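Local coordinates for protein hydroxylase (Rhodococcus sp., PDB 2OR0) that is a putative flavin-dependent hydroxylase of the acyl-CoA dehydrogenase fold, probably inserting one oxygen atom of dioxygen into its substrate at the expense of reduced flavin, at residues A[85-90]-A[260-265]; A[93-98]-A[204-208]; A[156-160]-A[207-212]; A[201-205]-A[375-380]; A[254-259]-A[383-387]. One frame throughout, in Å; residues are numbered along the deposited sequence.

Contact 1 (A[85-90]-A[260-265]); sequences VMGVAA and AAVIGI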
loop_
_atom_site.group_PDB
_atom_site.type_symbol
_atom_site.label_atom_id
_atom_site.label_comp_id
_atom_site.label_asym_id
_atom_site.label_seq_id
_atom_site.Cartn_x
_atom_site.Cartn_y
_atom_site.Cartn_z
ATOM N N VAL A 85 -7.495 0.670 6.068
ATOM C CA VAL A 85 -6.222 1.333 5.767
ATOM C C VAL A 85 -6.376 2.868 5.876
ATOM O O VAL A 85 -5.608 3.530 6.589
ATOM C CB VAL A 85 -5.727 0.942 4.373
ATOM C CG1 VAL A 85 -4.510 1.789 3.954
ATOM C CG2 VAL A 85 -5.375 -0.556 4.324
HETATM N N MSE A 86 -7.387 3.414 5.191
HETATM C CA MSE A 86 -7.656 4.840 5.272
HETATM C C MSE A 86 -7.852 5.271 6.704
HETATM O O MSE A 86 -7.394 6.323 7.085
HETATM C CB MSE A 86 -8.874 5.224 4.444
HETATM C CG MSE A 86 -8.682 5.120 2.982
HETATM SE SE MSE A 86 -10.369 5.505 2.039
HETATM C CE MSE A 86 -9.938 4.954 0.250
ATOM N N GLY A 87 -8.530 4.452 7.508
ATOM C CA GLY A 87 -8.756 4.789 8.900
ATOM C C GLY A 87 -7.476 4.806 9.714
ATOM O O GLY A 87 -7.262 5.701 10.521
ATOM N N VAL A 88 -6.617 3.810 9.505
ATOM C CA VAL A 88 -5.307 3.751 10.202
ATOM C C VAL A 88 -4.427 4.926 9.740
ATOM O O VAL A 88 -3.809 5.622 10.576
ATOM C CB VAL A 88 -4.549 2.420 9.932
ATOM C CG1 VAL A 88 -3.230 2.425 10.659
ATOM C CG2 VAL A 88 -5.345 1.220 10.394
ATOM N N ALA A 89 -4.387 5.132 8.415
ATOM C CA ALA A 89 -3.584 6.200 7.775
ATOM C C ALA A 89 -3.926 7.591 8.291
ATOM O O ALA A 89 -3.018 8.430 8.446
ATOM C CB ALA A 89 -3.695 6.144 6.265
ATOM N N ALA A 90 -5.211 7.835 8.592
ATOM C CA ALA A 90 -5.626 9.131 9.162
ATOM C C ALA A 90 -5.136 9.338 10.598
ATOM O O ALA A 90 -5.024 10.476 11.062
ATOM C CB ALA A 90 -7.168 9.335 9.057
ATOM N N ALA A 260 -5.090 3.775 -0.970
ATOM C CA ALA A 260 -5.894 3.984 0.248
ATOM C C ALA A 260 -5.103 4.672 1.363
ATOM O O ALA A 260 -5.605 5.593 2.009
ATOM C CB ALA A 260 -6.496 2.669 0.748
ATOM N N ALA A 261 -3.858 4.234 1.593
ATOM C CA ALA A 261 -2.998 4.865 2.595
ATOM C C ALA A 261 -2.773 6.325 2.269
ATOM O O ALA A 261 -2.953 7.155 3.141
ATOM C CB ALA A 261 -1.661 4.120 2.728
ATOM N N VAL A 262 -2.445 6.645 1.013
ATOM C CA VAL A 262 -2.296 8.041 0.601
ATOM C C VAL A 262 -3.595 8.856 0.851
ATOM O O VAL A 262 -3.550 9.971 1.369
ATOM C CB VAL A 262 -1.855 8.168 -0.869
ATOM C CG1 VAL A 262 -1.905 9.639 -1.339
ATOM C CG2 VAL A 262 -0.410 7.594 -1.053
ATOM N N ILE A 263 -4.746 8.289 0.474
ATOM C CA ILE A 263 -6.007 8.968 0.697
ATOM C C ILE A 263 -6.275 9.255 2.171
ATOM O O ILE A 263 -6.608 10.374 2.516
ATOM C CB ILE A 263 -7.201 8.265 -0.027
ATOM C CG1 ILE A 263 -6.966 8.350 -1.556
ATOM C CG2 ILE A 263 -8.494 8.984 0.329
ATOM C CD1 ILE A 263 -7.873 7.435 -2.434
ATOM N N GLY A 264 -6.119 8.252 3.030
ATOM C CA GLY A 264 -6.321 8.429 4.460
ATOM C C GLY A 264 -5.321 9.375 5.095
ATOM O O GLY A 264 -5.651 10.113 6.046
ATOM N N ILE A 265 -4.091 9.382 4.577
ATOM C CA ILE A 265 -3.120 10.372 5.034
ATOM C C ILE A 265 -3.630 11.801 4.765
ATOM O O ILE A 265 -3.519 12.660 5.603
ATOM C CB ILE A 265 -1.693 10.151 4.405
ATOM C CG1 ILE A 265 -1.047 8.917 5.021
ATOM C CG2 ILE A 265 -0.808 11.382 4.622
ATOM C CD1 ILE A 265 0.066 8.246 4.126
#
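A89 and G264 lie where helices 85-90 and 260-265 come together with their axes only 7.1 Å apart, a worked case of close helix packing through small residues. The two run in the same general sense and cross at -45°. G264 is the hollow: its bare CA sits 3.5 Å from the carbonyl O of M86 in a CA-H...O contact, and a CB on G264 would run into that oxygen and into A89. A second contact of this kind joins A90 CA to G264 O at 3.3 Å. The bump from the other side is the methyl A89 CB, which settles against A261 O (3.4 Å) and reaches the CG1 branch of I265. One turn back, V85 lays CG1 over the backbone N of A261, at 3.5 Å, and touches the methyls of A260 and A261. M86, a selenomethionine, sends its extended chain along the flank of helix 260-265, with CG against A260 O and CE 4.2 Å from I263 CD1. No hydrogen bond crosses between the two segments; close fit and the CA-H...O contacts join them. Around them, helix 292-324 packs on M86 and I263, helix 93-102 lies against V88, A261 and V262, and helix 370-381 meets I265.

Contact 2 (A[93-98]-A[204-208]); sequences GASGWV and LRGTG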
loop_
_atom_site.group_PDB
_atom_site.type_symbol
_atom_site.label_atom_id
_atom_site.label_comp_id
_atom_site.label_asym_id
_atom_site.label_seq_id
_atom_site.Cartn_x
_atom_site.Cartn_y
_atom_site.Cartn_z
ATOM N N GLY A 93 0.271 8.231 9.505
ATOM C CA GLY A 93 0.538 7.867 8.134
ATOM C C GLY A 93 1.441 6.660 7.953
ATOM O O GLY A 93 1.195 5.830 7.073
ATOM N N ALA A 94 2.498 6.571 8.761
ATOM C CA ALA A 94 3.406 5.421 8.697
ATOM C C ALA A 94 2.682 4.100 8.977
ATOM O O ALA A 94 2.843 3.158 8.250
ATOM C CB ALA A 94 4.589 5.595 9.660
ATOM N N SER A 95 1.890 4.046 10.045
ATOM C CA SER A 95 1.124 2.846 10.351
ATOM C C SER A 95 0.157 2.530 9.224
ATOM O O SER A 95 -0.040 1.367 8.895
ATOM C CB SER A 95 0.332 3.032 11.649
ATOM O OG SER A 95 1.219 3.321 12.712
ATOM N N GLY A 96 -0.473 3.573 8.664
ATOM C CA GLY A 96 -1.441 3.390 7.601
ATOM C C GLY A 96 -0.783 2.801 6.374
ATOM O O GLY A 96 -1.331 1.905 5.728
ATOM N N TRP A 97 0.390 3.342 6.043
ATOM C CA TRP A 97 1.165 2.899 4.893
ATOM C C TRP A 97 1.605 1.444 5.061
ATOM O O TRP A 97 1.520 0.642 4.113
ATOM C CB TRP A 97 2.389 3.802 4.711
ATOM C CG TRP A 97 3.234 3.419 3.520
ATOM C CD1 TRP A 97 4.314 2.576 3.525
ATOM C CD2 TRP A 97 3.057 3.838 2.154
ATOM N NE1 TRP A 97 4.835 2.469 2.247
ATOM C CE2 TRP A 97 4.082 3.221 1.389
ATOM C CE3 TRP A 97 2.150 4.689 1.506
ATOM C CZ2 TRP A 97 4.216 3.417 -0.001
ATOM C CZ3 TRP A 97 2.287 4.890 0.118
ATOM C CH2 TRP A 97 3.311 4.259 -0.612
ATOM N N VAL A 98 2.073 1.103 6.257
ATOM C CA VAL A 98 2.577 -0.258 6.508
ATOM C C VAL A 98 1.416 -1.285 6.408
ATOM O O VAL A 98 1.559 -2.366 5.809
ATOM C CB VAL A 98 3.337 -0.335 7.855
ATOM C CG1 VAL A 98 3.477 -1.782 8.322
ATOM C CG2 VAL A 98 4.715 0.343 7.733
ATOM N N LEU A 204 6.964 9.708 5.347
ATOM C CA LEU A 204 6.795 8.294 5.686
ATOM C C LEU A 204 8.043 7.732 6.388
ATOM O O LEU A 204 8.412 6.547 6.196
ATOM C CB LEU A 204 6.474 7.475 4.430
ATOM C CG LEU A 204 5.051 7.652 3.866
ATOM C CD1 LEU A 204 4.888 6.820 2.599
ATOM C CD2 LEU A 204 4.032 7.255 4.967
ATOM N N ARG A 205 8.689 8.596 7.187
ATOM C CA ARG A 205 9.976 8.296 7.811
ATOM C C ARG A 205 9.769 7.087 8.687
ATOM O O ARG A 205 10.566 6.156 8.656
ATOM C CB ARG A 205 10.519 9.499 8.610
ATOM C CG ARG A 205 11.018 10.635 7.697
ATOM C CD ARG A 205 11.445 11.889 8.460
ATOM N NE ARG A 205 12.578 11.660 9.359
ATOM C CZ ARG A 205 13.852 11.531 8.972
ATOM N NH1 ARG A 205 14.797 11.343 9.891
ATOM N NH2 ARG A 205 14.198 11.599 7.685
ATOM N N GLY A 206 8.637 7.086 9.388
ATOM C CA GLY A 206 8.284 6.060 10.351
ATOM C C GLY A 206 7.984 4.698 9.781
ATOM O O GLY A 206 7.822 3.761 10.547
ATOM N N THR A 207 7.903 4.573 8.455
ATOM C CA THR A 207 7.693 3.273 7.811
ATOM C C THR A 207 8.951 2.380 7.865
ATOM O O THR A 207 8.862 1.142 7.769
ATOM C CB THR A 207 7.203 3.412 6.345
ATOM O OG1 THR A 207 8.206 4.033 5.525
ATOM C CG2 THR A 207 5.887 4.235 6.270
ATOM N N GLY A 208 10.108 3.021 8.025
ATOM C CA GLY A 208 11.389 2.345 8.048
ATOM C C GLY A 208 11.561 1.503 6.819
ATOM O O GLY A 208 11.889 0.330 6.937
#
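L204 O is gripped by three donors, T207 N at 3.0 Å, T207 OG1 at 2.6 Å and W199 NE1 of the same loop, and this carbonyl holds the 3-10 turn 205-207 in shape against helix 93-98. The hydroxyl arrives in the carbonyl plane, and with OG1 of T207 lodged between its own backbone N and carbonyl carbon (chi1 65°), the CG2 methyl is turned to the helix. There T207 CG2 meets A94 CA and, obliquely, W97 CD1, 3.6 Å away. A94 sets its own methyl against the turn, CB lying 3.5 Å from G206 C, where a side chain on G206 would have been tight. V98 adds CG2 beside T207, the two side chains running past each other in opposite directions. The indole of W97 is tethered at NE1 to S156 OG, while I258, A261 and V262 of helix 250-277 pack on the same residue. The loop between strands 193-195 and 210-214 is thus docked on the helix mainly by apolar contact. L204 completes it: CD1 stands over one face of the W97 indole, 3.7 Å from the centroid of the six-membered ring and 20° off its normal, in a CH-pi contact.

Contact 3 (A[156-160]-A[207-212]); sequences SGTDH and TGSKDL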
loop_
_atom_site.group_PDB
_atom_site.type_symbol
_atom_site.label_atom_id
_atom_site.label_comp_id
_atom_site.label_asym_id
_atom_site.label_seq_id
_atom_site.Cartn_x
_atom_site.Cartn_y
_atom_site.Cartn_z
ATOM N N SER A 156 9.021 -1.490 3.131
ATOM C CA SER A 156 8.251 -0.854 4.212
ATOM C C SER A 156 8.012 -1.796 5.382
ATOM O O SER A 156 7.643 -2.944 5.166
ATOM C CB SER A 156 6.890 -0.352 3.682
ATOM O OG SER A 156 7.079 0.549 2.617
ATOM N N GLY A 157 8.192 -1.302 6.613
ATOM C CA GLY A 157 7.911 -2.091 7.821
ATOM C C GLY A 157 8.874 -3.258 8.053
ATOM O O GLY A 157 8.620 -4.115 8.891
ATOM N N THR A 158 9.992 -3.272 7.324
ATOM C CA THR A 158 10.862 -4.452 7.218
ATOM C C THR A 158 11.441 -4.976 8.544
ATOM O O THR A 158 11.581 -6.196 8.707
ATOM C CB THR A 158 11.964 -4.252 6.132
ATOM O OG1 THR A 158 12.406 -5.523 5.658
ATOM C CG2 THR A 158 13.157 -3.429 6.630
ATOM N N ASP A 159 11.745 -4.071 9.481
ATOM C CA ASP A 159 12.229 -4.461 10.809
ATOM C C ASP A 159 11.242 -5.346 11.566
ATOM O O ASP A 159 11.618 -6.021 12.533
ATOM C CB ASP A 159 12.531 -3.225 11.670
ATOM C CG ASP A 159 13.700 -2.407 11.130
ATOM O OD1 ASP A 159 14.806 -2.970 11.016
ATOM O OD2 ASP A 159 13.511 -1.207 10.814
ATOM N N HIS A 160 9.975 -5.322 11.140
ATOM C CA HIS A 160 8.917 -6.032 11.860
ATOM C C HIS A 160 8.434 -7.274 11.106
ATOM O O HIS A 160 7.463 -7.936 11.506
ATOM C CB HIS A 160 7.773 -5.056 12.153
ATOM C CG HIS A 160 8.174 -3.927 13.051
ATOM N ND1 HIS A 160 8.399 -4.100 14.403
ATOM C CD2 HIS A 160 8.406 -2.614 12.793
ATOM C CE1 HIS A 160 8.744 -2.938 14.938
ATOM N NE2 HIS A 160 8.752 -2.023 13.984
ATOM N N THR A 207 7.903 4.573 8.455
ATOM C CA THR A 207 7.693 3.273 7.811
ATOM C C THR A 207 8.951 2.380 7.865
ATOM O O THR A 207 8.862 1.142 7.769
ATOM C CB THR A 207 7.203 3.412 6.345
ATOM O OG1 THR A 207 8.206 4.033 5.525
ATOM C CG2 THR A 207 5.887 4.235 6.270
ATOM N N GLY A 208 10.108 3.021 8.025
ATOM C CA GLY A 208 11.389 2.345 8.048
ATOM C C GLY A 208 11.561 1.503 6.819
ATOM O O GLY A 208 11.889 0.330 6.937
ATOM N N SER A 209 11.364 2.107 5.639
ATOM C CA SER A 209 11.413 1.402 4.374
ATOM C C SER A 209 12.850 1.259 3.838
ATOM O O SER A 209 13.194 1.751 2.755
ATOM C CB SER A 209 10.489 2.066 3.356
ATOM O OG SER A 209 9.161 2.165 3.856
ATOM N N LYS A 210 13.655 0.533 4.597
ATOM C CA LYS A 210 15.092 0.332 4.333
ATOM C C LYS A 210 15.375 -0.548 3.115
ATOM O O LYS A 210 14.470 -1.227 2.610
ATOM C CB LYS A 210 15.762 -0.243 5.592
ATOM C CG LYS A 210 15.841 0.760 6.755
ATOM C CD LYS A 210 16.106 0.029 8.067
ATOM C CE LYS A 210 15.904 0.905 9.278
ATOM N NZ LYS A 210 16.056 0.065 10.505
ATOM N N ASP A 211 16.615 -0.472 2.617
ATOM C CA ASP A 211 17.115 -1.368 1.588
ATOM C C ASP A 211 17.332 -2.772 2.157
ATOM O O ASP A 211 17.668 -2.934 3.339
ATOM C CB ASP A 211 18.466 -0.868 1.041
ATOM C CG ASP A 211 18.336 0.378 0.142
ATOM O OD1 ASP A 211 17.262 1.060 0.112
ATOM O OD2 ASP A 211 19.339 0.686 -0.536
ATOM N N LEU A 212 17.170 -3.771 1.299
ATOM C CA LEU A 212 17.531 -5.153 1.603
ATOM C C LEU A 212 18.570 -5.625 0.589
ATOM O O LEU A 212 18.460 -5.319 -0.594
ATOM C CB LEU A 212 16.305 -6.079 1.474
ATOM C CG LEU A 212 15.000 -5.899 2.268
ATOM C CD1 LEU A 212 14.107 -7.125 2.099
ATOM C CD2 LEU A 212 15.219 -5.612 3.749
HETATM O O HOH W 1 11.324 -1.116 9.494
#
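Two loops of the beta domain meet here, the turn that follows strand 145-155 and the segment leading into strand 210-214, where these antiparallel neighbours of the mixed sheet leave regular pairing. S209 is the centre of an inverse gamma turn, and its neighbourhood shows how a kink in the chain can be fastened by backbone, side chain and water together. The backbone link is G157 N to T207 O, 2.8 Å with an angle of 151° at the hydrogen, the donor tilted 19° from the carbonyl plane. Beside it S156 OG and S209 OG are hydrogen-bonded at 2.9 Å. S156 OG is also bonded to W97 NE1, so the pair reaches into helix 93-102.

Farther along, the extended side chain of K210 brings NZ to D159 in a salt bridge, 2.9 Å from OD2, which uses its syn lone pair; the bond from NZ to OD1 is weak. The two side chains cross at about a right angle. A water stitches the same corner: it accepts from D159 N and donates to D159 OD2 (2.6 Å) and to G208 O (3.0 Å). T158 rests its OG1 3.4 Å from L212 CD2, while that hydroxyl is hydrogen-bonded to S155; I194 of strand 193-195 packs on both residues.

E196 forms a second salt bridge with K210 NZ, so the ammonium group is shared by two carboxylates, which would be expected to stabilise its positive charge. D159 OD2, bound to that ammonium and the water, is probably kept ionised and fixed in rotation.

Contact 4 (A[201-205]-A[375-380]); sequences VIGLR and RDAHAG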
loop_
_atom_site.group_PDB
_atom_site.type_symbol
_atom_site.label_atom_id
_atom_site.label_comp_id
_atom_site.label_asym_id
_atom_site.label_seq_id
_atom_site.Cartn_x
_atom_site.Cartn_y
_atom_site.Cartn_z
ATOM N N VAL A 201 14.606 10.126 4.643
ATOM C CA VAL A 201 13.718 10.676 3.600
ATOM C C VAL A 201 12.797 11.786 4.131
ATOM O O VAL A 201 12.643 11.961 5.335
ATOM C CB VAL A 201 12.837 9.542 2.969
ATOM C CG1 VAL A 201 13.711 8.541 2.211
ATOM C CG2 VAL A 201 11.968 8.837 4.073
ATOM N N ILE A 202 12.178 12.536 3.230
ATOM C CA ILE A 202 11.325 13.666 3.647
ATOM C C ILE A 202 9.961 13.320 4.290
ATOM O O ILE A 202 9.372 14.177 4.971
ATOM C CB ILE A 202 11.130 14.678 2.512
ATOM C CG1 ILE A 202 10.509 14.019 1.283
ATOM C CG2 ILE A 202 12.473 15.329 2.155
ATOM C CD1 ILE A 202 9.021 14.277 1.076
ATOM N N GLY A 203 9.481 12.089 4.095
ATOM C CA GLY A 203 8.139 11.681 4.536
ATOM C C GLY A 203 8.036 10.178 4.692
ATOM O O GLY A 203 8.912 9.454 4.231
ATOM N N LEU A 204 6.964 9.708 5.347
ATOM C CA LEU A 204 6.795 8.294 5.686
ATOM C C LEU A 204 8.043 7.732 6.388
ATOM O O LEU A 204 8.412 6.547 6.196
ATOM C CB LEU A 204 6.474 7.475 4.430
ATOM C CG LEU A 204 5.051 7.652 3.866
ATOM C CD1 LEU A 204 4.888 6.820 2.599
ATOM C CD2 LEU A 204 4.032 7.255 4.967
ATOM N N ARG A 205 8.689 8.596 7.187
ATOM C CA ARG A 205 9.976 8.296 7.811
ATOM C C ARG A 205 9.769 7.087 8.687
ATOM O O ARG A 205 10.566 6.156 8.656
ATOM C CB ARG A 205 10.519 9.499 8.610
ATOM C CG ARG A 205 11.018 10.635 7.697
ATOM C CD ARG A 205 11.445 11.889 8.460
ATOM N NE ARG A 205 12.578 11.660 9.359
ATOM C CZ ARG A 205 13.852 11.531 8.972
ATOM N NH1 ARG A 205 14.797 11.343 9.891
ATOM N NH2 ARG A 205 14.198 11.599 7.685
ATOM N N ARG A 375 3.825 15.777 4.418
ATOM C CA ARG A 375 5.060 15.169 3.868
ATOM C C ARG A 375 4.831 13.681 3.563
ATOM O O ARG A 375 5.292 13.184 2.539
ATOM C CB ARG A 375 6.240 15.323 4.846
ATOM C CG ARG A 375 6.728 16.796 5.049
ATOM C CD ARG A 375 7.931 16.867 6.031
ATOM N NE ARG A 375 7.535 16.630 7.424
ATOM C CZ ARG A 375 7.764 15.505 8.095
ATOM N NH1 ARG A 375 8.356 14.477 7.497
ATOM N NH2 ARG A 375 7.385 15.395 9.368
ATOM N N ASP A 376 4.132 12.974 4.457
ATOM C CA ASP A 376 3.804 11.551 4.208
ATOM C C ASP A 376 3.057 11.361 2.873
ATOM O O ASP A 376 3.309 10.407 2.116
ATOM C CB ASP A 376 2.949 10.976 5.343
ATOM C CG ASP A 376 3.693 10.859 6.675
ATOM O OD1 ASP A 376 4.955 10.945 6.733
ATOM O OD2 ASP A 376 2.994 10.671 7.710
ATOM N N ALA A 377 2.122 12.253 2.577
ATOM C CA ALA A 377 1.325 12.111 1.359
ATOM C C ALA A 377 2.225 12.226 0.144
ATOM O O ALA A 377 2.089 11.475 -0.793
ATOM C CB ALA A 377 0.193 13.172 1.286
ATOM N N HIS A 378 3.111 13.212 0.153
ATOM C CA HIS A 378 4.130 13.372 -0.912
ATOM C C HIS A 378 5.111 12.209 -1.031
ATOM O O HIS A 378 5.431 11.786 -2.138
ATOM C CB HIS A 378 4.869 14.696 -0.739
ATOM C CG HIS A 378 4.037 15.849 -1.161
ATOM N ND1 HIS A 378 3.844 16.174 -2.485
ATOM C CD2 HIS A 378 3.253 16.686 -0.449
ATOM C CE1 HIS A 378 3.014 17.199 -2.566
ATOM N NE2 HIS A 378 2.627 17.514 -1.344
ATOM N N ALA A 379 5.601 11.705 0.087
ATOM C CA ALA A 379 6.390 10.456 0.026
ATOM C C ALA A 379 5.599 9.329 -0.629
ATOM O O ALA A 379 6.116 8.656 -1.522
ATOM C CB ALA A 379 6.813 10.034 1.379
ATOM N N GLY A 380 4.356 9.106 -0.174
ATOM C CA GLY A 380 3.496 8.077 -0.797
ATOM C C GLY A 380 3.259 8.250 -2.298
ATOM O O GLY A 380 3.212 7.273 -3.056
HETATM O O HOH W 2 7.414 11.430 8.059
#
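R375 NH1 and L204 N each give a hydrogen bond across this contact, which holds the loop between strands 193-195 and 210-214 on helix 370-381 of the C-terminal helical domain. R375 NH1 meets I202 O at 2.7 Å and 161°, with the oxygen lying in the guanidinium plane; a bend at chi3 (-73°) swings the guanidinium round so that NH1 reaches the carbonyl. The other bond runs from L204 N to D376 OD1, again 2.7 Å, on the anti side of the carboxylate and 35° out of its plane. A water donates to D376 OD1 at 2.8 Å and accepts from R205 N, with a weak bond from R375 NH1. Apolar contact is made at A379, whose CB touches L204 CG. Close backbone packing comes at G203, where C lies 3.5 Å from A379 CB and a CB would clash with R375 O; L204 CD1 rests against the backbone of G380.

E44 holds R375 NH2 in a salt bridge, and Q371 bonds the same nitrogen. A leucine in place of R375 would probably leave I202 O without this donor and E44 without this countercharge. The chemistry pairs one charged side chain of each sign with the neutral backbone of the loop, and the charge of E44 probably helps offset that of the guanidinium.

Contact 5 (A[254-259]-A[383-387]); sequences FPLGIT and HAVHV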
loop_
_atom_site.group_PDB
_atom_site.type_symbol
_atom_site.label_atom_id
_atom_site.label_comp_id
_atom_site.label_asym_id
_atom_site.label_seq_id
_atom_site.Cartn_x
_atom_site.Cartn_y
_atom_site.Cartn_z
ATOM N N PHE A 254 -3.102 -4.824 -5.343
ATOM C CA PHE A 254 -1.771 -4.412 -4.886
ATOM C C PHE A 254 -1.747 -2.883 -4.707
ATOM O O PHE A 254 -1.466 -2.417 -3.623
ATOM C CB PHE A 254 -0.641 -4.985 -5.796
ATOM C CG PHE A 254 0.690 -4.247 -5.689
ATOM C CD1 PHE A 254 1.360 -4.130 -4.477
ATOM C CD2 PHE A 254 1.269 -3.686 -6.827
ATOM C CE1 PHE A 254 2.570 -3.435 -4.406
ATOM C CE2 PHE A 254 2.484 -3.009 -6.762
ATOM C CZ PHE A 254 3.124 -2.890 -5.553
ATOM N N PRO A 255 -2.078 -2.103 -5.749
ATOM C CA PRO A 255 -2.140 -0.650 -5.549
ATOM C C PRO A 255 -3.248 -0.125 -4.609
ATOM O O PRO A 255 -3.193 1.052 -4.221
ATOM C CB PRO A 255 -2.370 -0.120 -6.948
ATOM C CG PRO A 255 -1.916 -1.178 -7.847
ATOM C CD PRO A 255 -2.325 -2.449 -7.151
ATOM N N LEU A 256 -4.211 -0.977 -4.217
ATOM C CA LEU A 256 -5.384 -0.519 -3.451
ATOM C C LEU A 256 -4.980 -0.072 -2.061
ATOM O O LEU A 256 -5.388 0.997 -1.588
ATOM C CB LEU A 256 -6.465 -1.622 -3.364
ATOM C CG LEU A 256 -7.738 -1.337 -2.533
ATOM C CD1 LEU A 256 -8.594 -0.255 -3.206
ATOM C CD2 LEU A 256 -8.562 -2.631 -2.318
ATOM N N GLY A 257 -4.175 -0.900 -1.397
ATOM C CA GLY A 257 -3.672 -0.563 -0.078
ATOM C C GLY A 257 -2.811 0.687 -0.063
ATOM O O GLY A 257 -2.869 1.489 0.882
ATOM N N ILE A 258 -2.005 0.843 -1.105
ATOM C CA ILE A 258 -1.045 1.935 -1.204
ATOM C C ILE A 258 -1.784 3.290 -1.420
ATOM O O ILE A 258 -1.539 4.247 -0.717
ATOM C CB ILE A 258 -0.034 1.660 -2.365
ATOM C CG1 ILE A 258 0.990 0.595 -1.930
ATOM C CG2 ILE A 258 0.673 2.921 -2.770
ATOM C CD1 ILE A 258 1.757 -0.014 -3.082
ATOM N N THR A 259 -2.677 3.331 -2.398
ATOM C CA THR A 259 -3.483 4.525 -2.674
ATOM C C THR A 259 -4.492 4.814 -1.555
ATOM O O THR A 259 -4.674 5.972 -1.171
ATOM C CB THR A 259 -4.124 4.427 -4.054
ATOM O OG1 THR A 259 -3.070 4.225 -4.996
ATOM C CG2 THR A 259 -4.883 5.708 -4.424
ATOM N N HIS A 383 5.658 6.583 -5.023
ATOM C CA HIS A 383 5.627 5.148 -5.335
ATOM C C HIS A 383 5.341 4.873 -6.806
ATOM O O HIS A 383 4.610 5.615 -7.468
ATOM C CB HIS A 383 4.615 4.418 -4.437
ATOM C CG HIS A 383 4.795 2.926 -4.409
ATOM N ND1 HIS A 383 4.438 2.114 -5.462
ATOM C CD2 HIS A 383 5.292 2.106 -3.452
ATOM C CE1 HIS A 383 4.706 0.855 -5.156
ATOM N NE2 HIS A 383 5.209 0.824 -3.936
ATOM N N ALA A 384 5.902 3.785 -7.311
ATOM C CA ALA A 384 5.763 3.407 -8.725
ATOM C C ALA A 384 4.316 3.227 -9.154
ATOM O O ALA A 384 3.986 3.475 -10.314
ATOM C CB ALA A 384 6.587 2.088 -9.020
ATOM N N VAL A 385 3.445 2.814 -8.230
ATOM C CA VAL A 385 2.028 2.627 -8.588
ATOM C C VAL A 385 1.287 3.943 -8.804
ATOM O O VAL A 385 0.134 3.930 -9.245
ATOM C CB VAL A 385 1.204 1.706 -7.623
ATOM C CG1 VAL A 385 1.807 0.316 -7.557
ATOM C CG2 VAL A 385 1.094 2.312 -6.239
ATOM N N HIS A 386 1.955 5.068 -8.538
ATOM C CA HIS A 386 1.375 6.367 -8.848
ATOM C C HIS A 386 1.877 7.051 -10.102
ATOM O O HIS A 386 1.369 8.124 -10.427
ATOM C CB HIS A 386 1.453 7.297 -7.630
ATOM C CG HIS A 386 0.765 6.732 -6.428
ATOM N ND1 HIS A 386 1.350 6.677 -5.184
ATOM C CD2 HIS A 386 -0.443 6.134 -6.305
ATOM C CE1 HIS A 386 0.518 6.098 -4.338
ATOM N NE2 HIS A 386 -0.575 5.755 -4.999
ATOM N N VAL A 387 2.843 6.459 -10.823
ATOM C CA VAL A 387 3.285 7.052 -12.092
ATOM C C VAL A 387 2.068 7.031 -13.021
ATOM O O VAL A 387 1.479 5.967 -13.207
ATOM C CB VAL A 387 4.542 6.322 -12.725
ATOM C CG1 VAL A 387 4.875 6.847 -14.143
ATOM C CG2 VAL A 387 5.782 6.456 -11.800
#
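V385 presses into the side of helix 254-259, where the 3-10 turn 384-386 that follows helix 370-381 packs on the long helix 250-277 of the C-terminal helical domain. Its two methyls divide the work: CG1 meets F254 CE2 at 3.5 Å and also P255 CG, while CG2 lies 3.5 Å from I258 CG2. I258 reaches both histidines. Its CD1 stands over one face of the H383 ring, 3.9 Å from the centroid and 22° off the normal, a CH-pi contact, and its CG2 approaches H386 CE1 obliquely. The H383 ring also has F254 CZ near it.

Outside this shell, V385 N bonds H383 ND1 at 3.0 Å and 175°, almost exactly in the ring plane, and so fixes the turn of the imidazole. Replacing H383 by an alanine would probably leave V385 N without this acceptor and take away the flat face on which I258 CD1 rests. H386 ND1 is tied to G380 O at the end of helix 370-381, and Q341 of helix 331-356 bonds both T259 OG1 and V385 O. With CG of H386 beside its own backbone N (chi1 -58°), the ring reaches across to the helix, placing NE2 2.9 Å from T259 OG1, hydrogen-bonded at the ring edge.

From the N terminus, helix 78-91 enters contact 1 and helix 93-102, next in the chain, enters contact 2; the two contacts touch. Contact 1 closes a long loop at helix 250-277, and contacts 2 and 3 are nested inside it. Contact 2 closes at the loop before strand 210-214, and contact 3, within the beta domain, ends on the same stretch, sharing T207 and G208. Contact 4 begins where contact 2 ends and carries that loop to helix 370-381, crossing both contact 1 and contact 3. Contact 5 opens from helix 250-277, closes at the turn 383-387 after helix 370-381, and also crosses contacts 1 and 4. Together they join the N-terminal helices, beta domain and C-terminal helices.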